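Local coordinates for AT-less polyketide synthase (Streptomyces platensis subsp. rosaceus, PDB 4QYR), which probably catalyses, through this ketosynthase domain of a modular synthase, condensation of acyl units during biosynthesis of the polyketide isomigrastatin, at residues A[266-271]-A[281-286]. Sequence-based numbering, arbitrary orientation.
Sequences AENHGG and GKAQAA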
loop_
_atom_site.group_PDB
_atom_site.type_symbol
_atom_site.label_atom_id
_atom_site.label_comp_id
_atom_site.label_asym_id
_atom_site.label_seq_id
_atom_site.Cartn_x
_atom_site.Cartn_y
_atom_site.Cartn_z
ATOM N N ALA A 266 -11.407 -6.371 8.977
ATOM C CA ALA A 266 -11.123 -7.275 7.856
ATOM C C ALA A 266 -11.060 -6.533 6.536
ATOM O O ALA A 266 -11.687 -5.488 6.400
ATOM C CB ALA A 266 -12.177 -8.383 7.783
ATOM N N GLU A 267 -10.307 -7.066 5.571
ATOM C CA GLU A 267 -10.332 -6.557 4.193
ATOM C C GLU A 267 -10.343 -7.726 3.219
ATOM O O GLU A 267 -9.878 -8.808 3.545
ATOM C CB GLU A 267 -9.140 -5.636 3.901
ATOM C CG GLU A 267 -7.904 -6.382 3.453
ATOM C CD GLU A 267 -6.747 -5.478 3.003
ATOM O OE1 GLU A 267 -5.646 -5.585 3.599
ATOM O OE2 GLU A 267 -6.919 -4.681 2.050
ATOM N N ASN A 268 -10.905 -7.516 2.038
ATOM C CA ASN A 268 -10.956 -8.558 1.011
ATOM C C ASN A 268 -11.221 -7.925 -0.329
ATOM O O ASN A 268 -11.394 -6.724 -0.410
ATOM C CB ASN A 268 -12.019 -9.620 1.323
ATOM C CG ASN A 268 -13.457 -9.171 1.002
ATOM O OD1 ASN A 268 -13.728 -7.999 0.718
ATOM N ND2 ASN A 268 -14.392 -10.119 1.089
ATOM N N HIS A 269 -11.252 -8.709 -1.389
ATOM C CA HIS A 269 -11.543 -8.102 -2.663
ATOM C C HIS A 269 -12.714 -8.806 -3.291
ATOM O O HIS A 269 -12.951 -9.979 -3.038
ATOM C CB HIS A 269 -10.342 -8.138 -3.599
ATOM C CG HIS A 269 -10.584 -7.440 -4.902
ATOM N ND1 HIS A 269 -11.132 -8.074 -5.997
ATOM C CD2 HIS A 269 -10.354 -6.163 -5.288
ATOM C CE1 HIS A 269 -11.227 -7.218 -6.998
ATOM N NE2 HIS A 269 -10.766 -6.050 -6.594
ATOM N N GLY A 270 -13.442 -8.065 -4.113
ATOM C CA GLY A 270 -14.651 -8.550 -4.745
ATOM C C GLY A 270 -14.500 -9.688 -5.730
ATOM O O GLY A 270 -15.441 -10.448 -5.899
ATOM N N GLY A 271 -13.342 -9.822 -6.375
ATOM C CA GLY A 271 -13.169 -10.828 -7.418
ATOM C C GLY A 271 -14.012 -10.471 -8.632
ATOM O O GLY A 271 -14.149 -9.309 -8.948
ATOM N N GLY A 281 -22.273 -8.181 -3.402
ATOM C CA GLY A 281 -22.903 -8.460 -2.129
ATOM C C GLY A 281 -22.364 -9.668 -1.398
ATOM O O GLY A 281 -22.245 -9.637 -0.183
ATOM N N LYS A 282 -22.028 -10.730 -2.119
ATOM C CA LYS A 282 -21.592 -11.933 -1.440
ATOM C C LYS A 282 -20.196 -11.731 -0.884
ATOM O O LYS A 282 -19.848 -12.313 0.141
ATOM C CB LYS A 282 -21.646 -13.159 -2.348
ATOM C CG LYS A 282 -21.898 -14.403 -1.506
ATOM C CD LYS A 282 -22.287 -15.672 -2.269
ATOM C CE LYS A 282 -22.655 -16.769 -1.235
ATOM N NZ LYS A 282 -22.766 -18.163 -1.758
ATOM N N ALA A 283 -19.408 -10.874 -1.526
ATOM C CA ALA A 283 -18.105 -10.496 -0.977
ATOM C C ALA A 283 -18.245 -9.566 0.221
ATOM O O ALA A 283 -17.508 -9.696 1.198
ATOM C CB ALA A 283 -17.247 -9.834 -2.042
ATOM N N GLN A 284 -19.166 -8.610 0.124
ATOM C CA GLN A 284 -19.390 -7.665 1.206
ATOM C C GLN A 284 -19.867 -8.409 2.438
ATOM O O GLN A 284 -19.543 -8.044 3.557
ATOM C CB GLN A 284 -20.394 -6.596 0.796
ATOM C CG GLN A 284 -19.903 -5.716 -0.324
ATOM C CD GLN A 284 -20.885 -4.617 -0.682
ATOM O OE1 GLN A 284 -20.728 -3.948 -1.706
ATOM N NE2 GLN A 284 -21.907 -4.426 0.153
ATOM N N ALA A 285 -20.621 -9.476 2.225
ATOM C CA ALA A 285 -21.047 -10.303 3.330
ATOM C C ALA A 285 -19.861 -11.016 3.953
ATOM O O ALA A 285 -19.651 -10.935 5.159
ATOM C CB ALA A 285 -22.065 -11.290 2.871
ATOM N N ALA A 286 -19.081 -11.697 3.114
ATOM C CA ALA A 286 -17.976 -12.534 3.577
ATOM C C ALA A 286 -17.008 -11.722 4.407
ATOM O O ALA A 286 -16.459 -12.205 5.390
ATOM C CB ALA A 286 -17.280 -13.152 2.419
#
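N268 reaches from the end of a strand to the first turn of a helix, where its ND2 donates a hydrogen bond to the backbone O of A283. ND2 of N268 lies 3.1 Å from O of A283, and the bond is fairly straight, 161° at the hydrogen. The acceptor lies nearly in the amide plane of N268, whereas ND2 stands above the plane of the A283 carbonyl. CB of N268 points toward the helix, and a chi1 of 78° sets CG between the backbone N and the carbonyl carbon. ND2 of N268 also lies 4.4 Å from CB of A286, one turn further on.

Beside this polar link, CB of A283 packs on CA of G270 at 4.0 Å. The CA atoms of G270 and A283 lie 5.5 Å apart, and the short side chain of A283 is consistent with so close an approach where the chain leaves the strand. Asparagine suits its own place because its amide can both donate and accept: OD1 takes a hydrogen bond from ND2 of N429, which should fix the rotation of the amide.

Beyond the first shell, CB of H269 points away from the helix. ND1 of H269 accepts a hydrogen bond from the backbone N of G271, 2.8 Å away, and NE2 bonds to O of G426, while at the helix start OD1 of N280 accepts from N of A283. G271 has a positive phi, which by itself favours glycine.

The contact joins strand 260-269, paired with strand 428-435 in the central sheet of the thiolase-type fold, to helix 281-291; the helical segment 281-286 runs back nearly antiparallel to strand residues 266-269, at 157°. The Q284 side chain touches E317 and A320 of helix 313-331, E267 packs against helix 175-189, and H163 of the second subunit packs on N268.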